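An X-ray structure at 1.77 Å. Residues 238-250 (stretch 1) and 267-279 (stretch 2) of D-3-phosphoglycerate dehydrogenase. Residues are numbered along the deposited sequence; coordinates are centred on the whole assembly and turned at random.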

# COMPACT_ATOMS: atom_id res chain seq x y z
N ASN A 238 2.51 9.17 -22.12
CA ASN A 238 3.60 9.75 -22.90
C ASN A 238 4.73 9.92 -21.89
O ASN A 238 4.71 10.85 -21.08
CB ASN A 238 3.18 11.11 -23.46
CG ASN A 238 4.26 11.76 -24.30
OD1 ASN A 238 5.46 11.58 -24.04
ND2 ASN A 238 3.85 12.53 -25.30
N GLY A 239 5.71 9.02 -21.93
CA GLY A 239 6.82 9.06 -21.00
C GLY A 239 7.65 10.33 -21.02
O GLY A 239 8.13 10.79 -19.99
N LYS A 240 7.85 10.88 -22.21
CA LYS A 240 8.64 12.09 -22.33
C LYS A 240 7.88 13.28 -21.74
O LYS A 240 8.47 14.14 -21.08
CB LYS A 240 9.00 12.33 -23.80
CG LYS A 240 9.93 11.24 -24.33
CD LYS A 240 10.14 11.33 -25.84
CE LYS A 240 11.08 10.24 -26.32
NZ LYS A 240 11.30 10.28 -27.79
N ALA A 241 6.57 13.31 -21.95
CA ALA A 241 5.75 14.38 -21.39
C ALA A 241 5.78 14.24 -19.87
O ALA A 241 5.87 15.22 -19.14
CB ALA A 241 4.32 14.28 -21.91
N LEU A 242 5.71 12.99 -19.39
CA LEU A 242 5.74 12.72 -17.96
C LEU A 242 7.01 13.27 -17.32
O LEU A 242 6.96 13.97 -16.31
CB LEU A 242 5.66 11.21 -17.70
CG LEU A 242 5.80 10.76 -16.24
CD1 LEU A 242 4.63 11.28 -15.41
CD2 LEU A 242 5.86 9.24 -16.19
N LEU A 243 8.16 12.95 -17.91
CA LEU A 243 9.43 13.42 -17.38
C LEU A 243 9.44 14.95 -17.35
O LEU A 243 9.92 15.56 -16.39
CB LEU A 243 10.58 12.90 -18.25
CG LEU A 243 12.00 13.35 -17.87
CD1 LEU A 243 12.33 12.93 -16.45
CD2 LEU A 243 12.99 12.75 -18.84
N ASP A 244 8.90 15.55 -18.39
CA ASP A 244 8.82 17.00 -18.51
C ASP A 244 8.06 17.58 -17.32
O ASP A 244 8.54 18.49 -16.63
CB ASP A 244 8.12 17.37 -19.82
CG ASP A 244 8.16 18.86 -20.12
OD1 ASP A 244 8.71 19.63 -19.30
OD2 ASP A 244 7.65 19.26 -21.19
N TYR A 245 6.87 17.04 -17.06
CA TYR A 245 6.05 17.51 -15.97
C TYR A 245 6.55 17.15 -14.57
O TYR A 245 6.18 17.81 -13.59
CB TYR A 245 4.60 17.05 -16.18
CG TYR A 245 3.88 17.91 -17.19
CD1 TYR A 245 3.25 19.09 -16.81
CD2 TYR A 245 3.89 17.58 -18.54
CE1 TYR A 245 2.64 19.92 -17.75
CE2 TYR A 245 3.28 18.41 -19.50
CZ TYR A 245 2.66 19.57 -19.09
OH TYR A 245 2.06 20.39 -20.01
N ILE A 246 7.38 16.12 -14.47
CA ILE A 246 7.94 15.76 -13.17
C ILE A 246 9.05 16.77 -12.88
O ILE A 246 9.16 17.29 -11.76
CB ILE A 246 8.53 14.33 -13.19
CG1 ILE A 246 7.39 13.30 -13.14
CG2 ILE A 246 9.46 14.12 -12.00
CD1 ILE A 246 7.85 11.86 -13.14
N LYS A 247 9.86 17.07 -13.89
CA LYS A 247 10.94 18.03 -13.72
C LYS A 247 10.42 19.44 -13.45
O LYS A 247 11.08 20.22 -12.76
CB LYS A 247 11.86 18.01 -14.95
CG LYS A 247 12.62 16.69 -15.07
CD LYS A 247 13.41 16.59 -16.36
CE LYS A 247 14.57 17.58 -16.39
NZ LYS A 247 15.45 17.33 -17.57
N LYS A 248 9.25 19.76 -13.99
CA LYS A 248 8.64 21.07 -13.77
C LYS A 248 8.16 21.17 -12.32
O LYS A 248 7.93 22.27 -11.81
CB LYS A 248 7.44 21.28 -14.70
CG LYS A 248 7.77 21.42 -16.17
CD LYS A 248 6.50 21.57 -16.99
CE LYS A 248 6.82 21.77 -18.46
NZ LYS A 248 5.58 21.82 -19.29
N GLY A 249 8.00 20.02 -11.68
CA GLY A 249 7.54 19.99 -10.31
C GLY A 249 6.04 19.84 -10.17
O GLY A 249 5.50 19.87 -9.06
N LYS A 250 5.34 19.65 -11.29
CA LYS A 250 3.89 19.51 -11.24
C LYS A 250 3.44 18.16 -10.71
O LYS A 250 2.51 18.09 -9.90
CB LYS A 250 3.27 19.74 -12.62
CG LYS A 250 1.74 19.75 -12.57
CD LYS A 250 1.12 20.16 -13.89
CE LYS A 250 -0.39 20.29 -13.74
NZ LYS A 250 -1.05 20.71 -15.00
N GLU A 267 17.62 7.01 -23.04
CA GLU A 267 18.09 8.04 -22.11
C GLU A 267 17.00 8.66 -21.25
O GLU A 267 17.18 8.83 -20.04
CB GLU A 267 18.81 9.16 -22.87
CG GLU A 267 19.44 10.21 -21.96
CD GLU A 267 20.07 11.36 -22.72
OE1 GLU A 267 20.89 11.10 -23.63
OE2 GLU A 267 19.76 12.53 -22.41
N TRP A 268 15.87 9.00 -21.86
CA TRP A 268 14.78 9.62 -21.11
C TRP A 268 14.15 8.64 -20.13
O TRP A 268 13.71 9.03 -19.05
CB TRP A 268 13.72 10.17 -22.06
CG TRP A 268 13.09 9.13 -22.91
CD1 TRP A 268 13.55 8.66 -24.10
CD2 TRP A 268 11.91 8.38 -22.60
NE1 TRP A 268 12.73 7.66 -24.56
CE2 TRP A 268 11.71 7.47 -23.66
CE3 TRP A 268 11.00 8.40 -21.54
CZ2 TRP A 268 10.64 6.57 -23.68
CZ3 TRP A 268 9.93 7.50 -21.56
CH2 TRP A 268 9.76 6.60 -22.63
N GLU A 269 14.12 7.36 -20.51
CA GLU A 269 13.56 6.31 -19.65
C GLU A 269 14.43 6.14 -18.42
O GLU A 269 13.95 5.97 -17.31
CB GLU A 269 13.52 4.97 -20.39
CG GLU A 269 12.30 4.74 -21.24
CD GLU A 269 12.19 3.29 -21.65
OE1 GLU A 269 13.02 2.84 -22.47
OE2 GLU A 269 11.28 2.60 -21.14
N LEU A 270 15.74 6.17 -18.65
CA LEU A 270 16.70 6.04 -17.56
C LEU A 270 16.57 7.22 -16.60
O LEU A 270 16.67 7.05 -15.39
CB LEU A 270 18.11 5.97 -18.13
CG LEU A 270 18.36 4.72 -18.98
CD1 LEU A 270 19.68 4.82 -19.72
CD2 LEU A 270 18.33 3.49 -18.08
N GLU A 271 16.35 8.41 -17.14
CA GLU A 271 16.22 9.60 -16.30
C GLU A 271 14.99 9.48 -15.41
O GLU A 271 15.03 9.86 -14.24
CB GLU A 271 16.13 10.87 -17.16
CG GLU A 271 16.57 12.11 -16.41
CD GLU A 271 16.55 13.37 -17.26
OE1 GLU A 271 16.94 13.29 -18.45
OE2 GLU A 271 16.16 14.43 -16.73
N LEU A 272 13.91 8.95 -15.96
CA LEU A 272 12.68 8.75 -15.20
C LEU A 272 12.92 7.75 -14.08
O LEU A 272 12.61 8.01 -12.92
CB LEU A 272 11.56 8.23 -16.10
CG LEU A 272 10.74 9.24 -16.91
CD1 LEU A 272 9.83 8.50 -17.87
CD2 LEU A 272 9.93 10.13 -15.97
N LEU A 273 13.47 6.59 -14.44
CA LEU A 273 13.73 5.55 -13.45
C LEU A 273 14.52 6.02 -12.24
O LEU A 273 14.19 5.66 -11.11
CB LEU A 273 14.46 4.37 -14.11
CG LEU A 273 14.81 3.20 -13.18
CD1 LEU A 273 13.53 2.61 -12.60
CD2 LEU A 273 15.59 2.15 -13.94
N LYS A 274 15.54 6.84 -12.46
CA LYS A 274 16.38 7.32 -11.36
C LYS A 274 15.82 8.50 -10.56
O LYS A 274 16.37 8.86 -9.52
CB LYS A 274 17.77 7.68 -11.88
CG LYS A 274 17.82 8.96 -12.70
CD LYS A 274 19.25 9.27 -13.14
CE LYS A 274 19.31 10.51 -14.03
NZ LYS A 274 18.95 11.76 -13.30
N HIS A 275 14.74 9.10 -11.04
CA HIS A 275 14.16 10.25 -10.36
C HIS A 275 13.49 9.85 -9.05
O HIS A 275 12.81 8.82 -8.98
CB HIS A 275 13.13 10.95 -11.25
CG HIS A 275 12.82 12.35 -10.83
ND1 HIS A 275 13.39 13.45 -11.43
CD2 HIS A 275 12.04 12.83 -9.83
CE1 HIS A 275 12.97 14.55 -10.82
NE2 HIS A 275 12.15 14.20 -9.85
N GLU A 276 13.69 10.66 -8.01
CA GLU A 276 13.12 10.38 -6.70
C GLU A 276 11.59 10.37 -6.68
O GLU A 276 10.99 9.75 -5.80
CB GLU A 276 13.65 11.38 -5.67
CG GLU A 276 13.42 12.84 -6.02
CD GLU A 276 14.13 13.80 -5.07
OE1 GLU A 276 15.36 13.68 -4.90
OE2 GLU A 276 13.45 14.67 -4.48
N ARG A 277 10.97 11.04 -7.64
CA ARG A 277 9.51 11.09 -7.70
C ARG A 277 8.91 9.92 -8.47
O ARG A 277 7.69 9.83 -8.63
CB ARG A 277 9.05 12.41 -8.33
CG ARG A 277 9.45 13.63 -7.53
CD ARG A 277 8.69 14.86 -7.97
NE ARG A 277 9.02 16.00 -7.12
CZ ARG A 277 8.32 17.13 -7.08
NH1 ARG A 277 7.25 17.28 -7.84
NH2 ARG A 277 8.70 18.11 -6.27
N VAL A 278 9.76 9.02 -8.95
CA VAL A 278 9.29 7.86 -9.69
C VAL A 278 9.44 6.59 -8.85
O VAL A 278 10.53 6.29 -8.35
CB VAL A 278 10.04 7.71 -11.04
CG1 VAL A 278 9.64 6.41 -11.72
CG2 VAL A 278 9.71 8.91 -11.93
N ILE A 279 8.33 5.87 -8.70
CA ILE A 279 8.29 4.62 -7.93
C ILE A 279 7.97 3.50 -8.92
O ILE A 279 6.99 3.58 -9.65
CB ILE A 279 7.17 4.67 -6.84
CG1 ILE A 279 7.53 5.69 -5.75
CG2 ILE A 279 7.00 3.29 -6.22
CD1 ILE A 279 7.36 7.14 -6.16
O HOH W 1 18.05 16.17 -18.73
O HOH W 2 4.40 18.22 -7.24

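The most unusual feature of this contact is a fit that depends on an absent side chain: Gly 239 lies against the indole of Trp 268, its CA 3.5 Å from Trp 268 CZ3. A CB built in ideal geometry on Gly 239 would fall 2.2 Å from Trp 268 CZ3, a clash, so glycine suits this buried position. The next residue, Lys 240, covers one face of the same indole: its CE sits 3.7 Å from the centroid of the Trp 268 five-membered ring, 19° off the ring normal, a CH-pi contact made by an extended side chain (m, t, t, t).

The two helices cross at 45° with axes 9.9 Å apart at closest approach, and Leu 272 fills the space between them. Its side chain is a knob among Gly 239, Leu 242, Leu 243 and Ile 246; Leu 272 CD2 lies 3.6 Å from Leu 243 CB and 3.9 Å from Ile 246 CD1, while Leu 272 CD1 reaches within 3.6 Å of Gly 239 O. Branched aliphatic chains suit this buried, apolar packing.

Ile 246 extends the contact past the second helix. Its CD1 is 3.7 Å from Val 278 CG2, and its CG2 stands over the His 275 ring, 3.6 Å from the centroid and 17° off the normal. The type I turn from His 275 to Val 278 carries the chain through this region.

Polar links lie at the more exposed margin. The CA-to-CB bond of Lys 247 points away, yet its side chain returns to place NZ 3.1 Å from Glu 271 OE2, a hydrogen-bonded salt bridge; water 1 also joins Lys 247 NZ, weakly, to Glu 271 OE1. Gly 249, with phi 93° in a Schellman motif, accepts a weak bond from Arg 277 NH1 to its O at 3.4 Å (147°). Together the stretches bury 656 Å².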